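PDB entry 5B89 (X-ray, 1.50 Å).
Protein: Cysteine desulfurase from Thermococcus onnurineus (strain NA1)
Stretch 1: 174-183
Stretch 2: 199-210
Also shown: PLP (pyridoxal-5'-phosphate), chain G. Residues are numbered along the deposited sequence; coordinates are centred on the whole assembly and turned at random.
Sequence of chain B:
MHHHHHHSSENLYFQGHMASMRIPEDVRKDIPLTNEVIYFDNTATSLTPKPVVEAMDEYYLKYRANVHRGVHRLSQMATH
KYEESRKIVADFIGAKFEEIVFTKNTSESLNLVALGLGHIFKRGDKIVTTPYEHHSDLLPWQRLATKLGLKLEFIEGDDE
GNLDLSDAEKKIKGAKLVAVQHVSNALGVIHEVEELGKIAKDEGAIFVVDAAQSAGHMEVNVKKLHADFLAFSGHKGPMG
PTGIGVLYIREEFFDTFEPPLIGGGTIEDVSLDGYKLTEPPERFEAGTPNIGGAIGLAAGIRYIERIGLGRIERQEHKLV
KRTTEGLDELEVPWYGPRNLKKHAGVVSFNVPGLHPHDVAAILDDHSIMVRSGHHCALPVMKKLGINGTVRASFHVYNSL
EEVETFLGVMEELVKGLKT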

ATOM      1  N   GLY B 174      13.489 -26.277  19.653  1.00 21.89           N
ATOM      2  CA  GLY B 174      14.710 -25.735  19.083  1.00 22.02           C
ATOM      3  C   GLY B 174      14.543 -24.771  17.915  1.00 23.46           C
ATOM      4  O   GLY B 174      15.527 -24.333  17.373  1.00 23.69           O
ATOM      5  N   ALA B 175      13.281 -24.500  17.492  1.00 19.61           N
ATOM      6  CA  ALA B 175      13.142 -23.570  16.399  1.00 16.78           C
ATOM      7  C   ALA B 175      13.271 -22.103  16.894  1.00 15.87           C
ATOM      8  O   ALA B 175      12.765 -21.806  17.952  1.00 16.12           O
ATOM      9  N   LYS B 176      13.847 -21.232  16.060  1.00 17.02           N
ATOM     10  CA  LYS B 176      13.900 -19.836  16.363  1.00 16.83           C
ATOM     11  C   LYS B 176      12.552 -19.133  16.055  1.00 15.42           C
ATOM     12  O   LYS B 176      12.148 -18.201  16.783  1.00 16.39           O
ATOM     13  N   LEU B 177      11.932 -19.604  14.984  1.00 15.18           N
ATOM     14  CA  LEU B 177      10.693 -18.940  14.486  1.00 14.53           C
ATOM     15  C   LEU B 177       9.880 -20.046  13.798  1.00 14.41           C
ATOM     16  O   LEU B 177      10.411 -20.899  13.107  1.00 14.73           O
ATOM     17  N   VAL B 178       8.582 -19.891  13.980  1.00 14.64           N
ATOM     18  CA  VAL B 178       7.547 -20.795  13.413  1.00 13.54           C
ATOM     19  C   VAL B 178       6.571 -19.857  12.665  1.00 13.04           C
ATOM     20  O   VAL B 178       6.040 -18.918  13.334  1.00 13.07           O
ATOM     21  N   ALA B 179       6.309 -20.153  11.405  1.00 13.55           N
ATOM     22  CA  ALA B 179       5.357 -19.398  10.619  1.00 13.17           C
ATOM     23  C   ALA B 179       4.311 -20.331  10.051  1.00 12.87           C
ATOM     24  O   ALA B 179       4.631 -21.245   9.374  1.00 16.54           O
ATOM     25  N   VAL B 180       3.054 -20.060  10.335  1.00 12.53           N
ATOM     26  CA  VAL B 180       1.996 -20.913   9.806  1.00 13.43           C
ATOM     27  C   VAL B 180       0.780 -20.128   9.338  1.00 14.18           C
ATOM     28  O   VAL B 180       0.466 -19.083   9.821  1.00 13.45           O
ATOM     29  N   GLN B 181       0.083 -20.729   8.392  1.00 13.59           N
ATOM     30  CA  GLN B 181      -1.126 -20.153   7.919  1.00 14.45           C
ATOM     31  C   GLN B 181      -2.231 -20.651   8.837  1.00 13.69           C
ATOM     32  O   GLN B 181      -2.191 -21.696   9.307  1.00 14.03           O
ATOM     33  N   HIS B 182      -3.211 -19.829   9.097  1.00 11.20           N
ATOM     34  CA  HIS B 182      -4.360 -20.237   9.826  1.00 12.33           C
ATOM     35  C   HIS B 182      -5.260 -21.142   9.000  1.00 13.03           C
ATOM     36  O   HIS B 182      -5.767 -22.201   9.475  1.00 13.70           O
ATOM     37  N   VAL B 183      -5.549 -20.727   7.792  1.00 12.62           N
ATOM     38  CA  VAL B 183      -6.341 -21.463   6.781  1.00 12.30           C
ATOM     39  C   VAL B 183      -5.617 -21.476   5.488  1.00 12.86           C
ATOM     40  O   VAL B 183      -5.119 -20.499   5.014  1.00 13.38           O
ATOM     41  N   ILE B 199       2.649 -24.704  21.543  1.00 13.39           N
ATOM     42  CA  ILE B 199       3.908 -25.325  21.319  1.00 14.04           C
ATOM     43  C   ILE B 199       5.047 -24.367  21.133  1.00 15.38           C
ATOM     44  O   ILE B 199       6.119 -24.454  21.773  1.00 16.45           O
ATOM     45  N   ALA B 200       4.837 -23.377  20.261  1.00 16.05           N
ATOM     46  CA  ALA B 200       5.896 -22.402  20.006  1.00 13.49           C
ATOM     47  C   ALA B 200       6.140 -21.592  21.273  1.00 12.98           C
ATOM     48  O   ALA B 200       7.365 -21.343  21.530  1.00 15.69           O
ATOM     49  N   LYS B 201       5.152 -21.186  22.013  1.00 13.65           N
ATOM     50  CA  LYS B 201       5.352 -20.390  23.250  1.00 13.80           C
ATOM     51  C   LYS B 201       6.156 -21.290  24.266  1.00 15.67           C
ATOM     52  O   LYS B 201       7.138 -20.821  24.901  1.00 16.85           O
ATOM     53  N   ASP B 202       5.728 -22.523  24.342  1.00 14.89           N
ATOM     54  CA  ASP B 202       6.378 -23.419  25.335  1.00 16.22           C
ATOM     55  C   ASP B 202       7.808 -23.702  24.909  1.00 17.25           C
ATOM     56  O   ASP B 202       8.675 -23.892  25.835  1.00 18.54           O
ATOM     57  N   GLU B 203       8.214 -23.734  23.665  1.00 15.21           N
ATOM     58  CA  GLU B 203       9.532 -23.933  23.209  1.00 16.10           C
ATOM     59  C   GLU B 203      10.402 -22.695  23.004  1.00 15.94           C
ATOM     60  O   GLU B 203      11.568 -22.824  22.603  1.00 19.67           O
ATOM     61  N   GLY B 204       9.836 -21.515  23.279  1.00 17.15           N
ATOM     62  CA  GLY B 204      10.589 -20.262  23.056  1.00 18.53           C
ATOM     63  C   GLY B 204      10.796 -19.867  21.598  1.00 17.74           C
ATOM     64  O   GLY B 204      11.709 -19.113  21.304  1.00 19.26           O
ATOM     65  N   ALA B 205       9.923 -20.309  20.648  1.00 14.11           N
ATOM     66  CA  ALA B 205      10.009 -19.927  19.252  1.00 15.41           C
ATOM     67  C   ALA B 205       9.091 -18.697  19.028  1.00 15.88           C
ATOM     68  O   ALA B 205       7.989 -18.661  19.565  1.00 17.63           O
ATOM     69  N   ILE B 206       9.530 -17.802  18.176  1.00 14.64           N
ATOM     70  CA  ILE B 206       8.677 -16.682  17.714  1.00 14.31           C
ATOM     71  C   ILE B 206       7.548 -17.319  16.835  1.00 13.36           C
ATOM     72  O   ILE B 206       7.872 -18.164  16.026  1.00 14.80           O
ATOM     73  N   PHE B 207       6.314 -16.889  17.068  1.00 12.09           N
ATOM     74  CA  PHE B 207       5.141 -17.437  16.330  1.00 12.02           C
ATOM     75  C   PHE B 207       4.496 -16.359  15.378  1.00 11.51           C
ATOM     76  O   PHE B 207       4.020 -15.373  15.909  1.00 12.16           O
ATOM     77  N   VAL B 208       4.536 -16.688  14.151  1.00 10.89           N
ATOM     78  CA  VAL B 208       3.997 -15.827  13.074  1.00 10.08           C
ATOM     79  C   VAL B 208       2.796 -16.504  12.446  1.00 10.95           C
ATOM     80  O   VAL B 208       2.895 -17.656  11.996  1.00 11.82           O
ATOM     81  N   VAL B 209       1.695 -15.755  12.365  1.00 10.60           N
ATOM     82  CA  VAL B 209       0.426 -16.329  11.854  1.00 10.42           C
ATOM     83  C   VAL B 209       0.040 -15.544  10.536  1.00 10.94           C
ATOM     84  O   VAL B 209      -0.141 -14.317  10.582  1.00 11.41           O
ATOM     85  N   ASP B 210      -0.143 -16.273   9.458  1.00  9.91           N
ATOM     86  CA  ASP B 210      -0.727 -15.747   8.212  1.00 10.97           C
ATOM     87  C   ASP B 210      -2.211 -15.973   8.309  1.00 10.48           C
ATOM     88  O   ASP B 210      -2.719 -17.118   8.107  1.00 12.23           O
TER

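The strongest polar links between the two stretches are main-chain hydrogen bonds, and they set the register in which the paired residues stand opposite one another. Six bonds alternate in direction: Ile206 N to Lys176 O (3.0 Å), Val178 N to Ile206 O (2.8 Å), Val208 N to Val178 O (2.8 Å), Val180 N to Val208 O (2.9 Å), Asp210 N to Val180 O (2.9 Å) and His182 N to Asp210 O (2.9 Å). N-H...O angles of 158 to 170° show them to be nearly straight. This is the parallel pattern, and the strand axes agree, running 18° apart with a closest approach of 4.7 Å. CA-H...O contacts supplement the ladder, as between Leu177 CA and Ile206 O at 3.3 Å.

At the far end of the ladder, Asp210 (chi1 t) carries its carboxylate to the cofactor: Asp210 OD2 lies 2.6 Å from N1 of PLP, a close polar approach to the pyridine nitrogen. Val183 O approaches the methyl carbon C2A of PLP at 3.7 Å.

At the opposite end, waters join the two backbones around the start of the ladder. Water 3 donates to both Lys176 O (2.7 Å) and Gly204 O (2.8 Å). Water 1 accepts from Gly174 N at 3.0 Å and also lies 2.6 Å from Glu203 OE1, so the Glu203 side chain (chi1 m, chi2 m) takes part through solvent, without direct contact. Lys176 points away from the second stretch.

Because paired residues in a parallel sheet project to the same side, the apolar contacts divide between two faces. On the face of Leu177, Ala179, Ile206 and Val208, Leu177 (chi1 t, chi2 145°, between wells) places CD1 4.0 Å from Ile206 CG2 and 3.9 Å from Val208 CG2, bridging two neighbours. Ile206 is m,t and Val208 is t; Ala179 CB meets Val208 CB at 4.1 Å.

The other face is built around Val178, Val180 and Phe207. Phe207 (chi1 t, chi2 53°) brings the end of its ring nearer the first strand, so that Phe207 CD1 lies 3.9 Å from Val178 CG1 and Phe207 CZ 3.8 Å from Val180 CG2. Val180 (m) approaches the ring obliquely. Val178 (t) sends CG2 the other way, to 3.8 Å from Ala205 CB and 4.4 Å from Ala200 CB, tying the strand to the helix and the turn after it. Ala205 points toward the first stretch, its CB 3.4 Å from Ala175 O. Beyond Val180, His182 CB reaches Val209 CG1 at 4.3 Å, while the imidazole leads away.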

ATOM      1  CB  ALA B 175      11.745 -23.753  15.799  1.00 17.71           C
ATOM      2  CB  LYS B 176      15.043 -19.190  15.601  1.00 18.45           C
ATOM      3  CG  LYS B 176      15.294 -17.703  15.862  1.00 23.42           C
ATOM      4  CD  LYS B 176      16.165 -17.655  17.070  1.00 27.65           C
ATOM      5  CE  LYS B 176      16.581 -16.236  17.353  1.00 30.39           C
ATOM      6  NZ  LYS B 176      17.468 -16.336  18.555  1.00 37.13           N
ATOM      7  CB  LEU B 177      11.072 -17.813  13.561  1.00 14.34           C
ATOM      8  CG  LEU B 177       9.863 -16.969  13.003  1.00 14.50           C
ATOM      9  CD1 LEU B 177      10.255 -15.495  12.852  1.00 15.87           C
ATOM     10  CD2 LEU B 177       9.338 -17.511  11.704  1.00 15.14           C
ATOM     11  CB  VAL B 178       6.854 -21.561  14.453  1.00 13.66           C
ATOM     12  CG1 VAL B 178       5.735 -22.430  13.888  1.00 15.66           C
ATOM     13  CG2 VAL B 178       7.781 -22.500  15.262  1.00 14.92           C
ATOM     14  CB  ALA B 179       6.054 -18.662   9.505  1.00 16.29           C
ATOM     15  CB  VAL B 180       1.516 -21.955  10.822  1.00 14.36           C
ATOM     16  CG1 VAL B 180       2.694 -22.806  11.325  1.00 16.89           C
ATOM     17  CG2 VAL B 180       0.829 -21.275  11.962  1.00 17.05           C
ATOM     18  CB  GLN B 181      -1.410 -20.597   6.489  1.00 12.77           C
ATOM     19  CG  GLN B 181      -1.761 -22.040   6.394  1.00 16.77           C
ATOM     20  CD  GLN B 181      -1.741 -22.619   4.994  1.00 20.08           C
ATOM     21  OE1 GLN B 181      -1.457 -21.961   4.030  1.00 18.41           O
ATOM     22  NE2 GLN B 181      -2.072 -23.860   4.918  1.00 16.07           N
ATOM     23  CB  HIS B 182      -5.104 -19.000  10.326  1.00 13.68           C
ATOM     24  CG  HIS B 182      -6.130 -19.200  11.321  1.00 12.88           C
ATOM     25  ND1 HIS B 182      -6.754 -18.129  11.952  1.00 13.70           N
ATOM     26  CD2 HIS B 182      -6.728 -20.312  11.835  1.00 13.36           C
ATOM     27  CE1 HIS B 182      -7.642 -18.559  12.814  1.00 15.00           C
ATOM     28  NE2 HIS B 182      -7.643 -19.881  12.759  1.00 15.64           N
ATOM     29  CB  VAL B 183      -7.692 -20.709   6.585  1.00 12.46           C
ATOM     30  CG1 VAL B 183      -8.571 -21.363   5.453  1.00 14.92           C
ATOM     31  CG2 VAL B 183      -8.483 -20.645   7.877  1.00 14.27           C
ATOM     32  CB  ILE B 199       3.896 -26.388  20.199  1.00 16.93           C
ATOM     33  CG1 ILE B 199       2.834 -27.489  20.484  1.00 17.95           C
ATOM     34  CG2 ILE B 199       5.246 -26.983  20.028  1.00 19.47           C
ATOM     35  CD1 ILE B 199       2.481 -28.346  19.292  1.00 18.20           C
ATOM     36  CB  ALA B 200       5.457 -21.434  18.826  1.00 13.73           C
ATOM     37  CB  LYS B 201       4.055 -20.044  23.853  1.00 19.13           C
ATOM     38  CG  LYS B 201       4.076 -19.439  25.257  1.00 24.68           C
ATOM     39  CD  LYS B 201       2.664 -19.155  25.745  1.00 28.16           C
ATOM     40  CE  LYS B 201       2.731 -18.270  26.969  1.00 29.04           C
ATOM     41  NZ  LYS B 201       1.349 -18.012  27.450  1.00 37.03           N
ATOM     42  CB  ASP B 202       5.549 -24.751  25.500  1.00 16.08           C
ATOM     43  CG  ASP B 202       4.192 -24.560  26.132  1.00 18.07           C
ATOM     44  OD1 ASP B 202       3.872 -23.462  26.661  1.00 19.59           O
ATOM     45  OD2 ASP B 202       3.359 -25.538  26.133  1.00 20.96           O
ATOM     46  CB  GLU B 203       9.518 -24.799  21.932  1.00 19.84           C
ATOM     47  CG  GLU B 203       8.866 -26.197  22.134  1.00 20.00           C
ATOM     48  CD  GLU B 203       9.503 -27.091  23.214  1.00 25.57           C
ATOM     49  OE1 GLU B 203      10.727 -26.868  23.501  1.00 24.20           O
ATOM     50  OE2 GLU B 203       8.750 -28.000  23.726  1.00 26.01           O
ATOM     51  CB  ALA B 205       9.488 -21.083  18.386  1.00 15.22           C
ATOM     52  CB  ILE B 206       9.458 -15.689  16.962  1.00 14.47           C
ATOM     53  CG1 ILE B 206      10.489 -15.022  17.897  1.00 14.62           C
ATOM     54  CG2 ILE B 206       8.498 -14.624  16.294  1.00 13.25           C
ATOM     55  CD1 ILE B 206      11.527 -14.262  17.134  1.00 19.18           C
ATOM     56  CB  PHE B 207       4.164 -17.976  17.344  1.00 12.05           C
ATOM     57  CG  PHE B 207       3.088 -18.900  16.732  1.00 10.85           C
ATOM     58  CD1 PHE B 207       3.443 -19.987  15.954  1.00 14.59           C
ATOM     59  CD2 PHE B 207       1.757 -18.613  16.973  1.00 12.31           C
ATOM     60  CE1 PHE B 207       2.425 -20.816  15.440  1.00 14.14           C
ATOM     61  CE2 PHE B 207       0.758 -19.395  16.463  1.00 12.24           C
ATOM     62  CZ  PHE B 207       1.073 -20.510  15.726  1.00 12.57           C
ATOM     63  CB  VAL B 208       5.052 -15.596  12.060  1.00 10.51           C
ATOM     64  CG1 VAL B 208       4.583 -14.667  10.914  1.00 12.15           C
ATOM     65  CG2 VAL B 208       6.360 -15.035  12.612  1.00 12.39           C
ATOM     66  CB  VAL B 209      -0.712 -16.275  12.827  1.00 10.80           C
ATOM     67  CG1 VAL B 209      -1.987 -16.858  12.273  1.00 11.34           C
ATOM     68  CG2 VAL B 209      -0.338 -17.021  14.111  1.00 12.65           C
ATOM     69  CB  ASP B 210      -0.123 -16.443   6.970  1.00 10.39           C
ATOM     70  CG  ASP B 210      -0.817 -16.113   5.623  1.00 13.66           C
ATOM     71  OD1 ASP B 210      -1.825 -15.385   5.704  1.00 13.39           O
ATOM     72  OD2 ASP B 210      -0.412 -16.721   4.585  1.00 16.09           O
TER
HETATM   73  N1  PLP G 400      -1.752 -16.014   2.505  1.00 20.50           N
HETATM   74  C2  PLP G 400      -2.940 -16.655   2.329  1.00 24.78           C
HETATM   75  C2A PLP G 400      -3.288 -17.888   3.135  1.00 28.80           C
HETATM   76  C3  PLP G 400      -3.794 -16.138   1.339  1.00 26.38           C
HETATM   77  O3  PLP G 400      -4.993 -16.736   1.127  1.00 33.10           O
HETATM   78  C4  PLP G 400      -3.443 -14.958   0.636  1.00 27.53           C
HETATM   79  C4A PLP G 400      -4.419 -14.465  -0.505  1.00 34.01           C
HETATM   80  C5  PLP G 400      -2.216 -14.322   0.956  1.00 21.39           C
HETATM   81  C6  PLP G 400      -1.353 -14.866   1.884  1.00 23.74           C
HETATM   82  C5A PLP G 400      -1.816 -13.079   0.167  1.00 24.25           C
HETATM   83  O4P PLP G 400      -2.734 -11.994   0.499  1.00 15.48           O
HETATM   84  P   PLP G 400      -2.457 -10.710  -0.324  1.00 12.13           P
HETATM   85  O1P PLP G 400      -3.521  -9.813   0.091  1.00 15.64           O
HETATM   86  O2P PLP G 400      -2.584 -11.130  -1.790  1.00 17.09           O
HETATM   87  O3P PLP G 400      -1.099 -10.265  -0.039  1.00 11.67           O
HETATM   88  O   HOH W   1      12.736 -25.502  22.505  1.00 23.21           O
HETATM   89  O   HOH W   2      13.229 -22.967  20.416  1.00 32.64           O
HETATM   90  O   HOH W   3      13.047 -17.618  19.314  1.00 19.42           O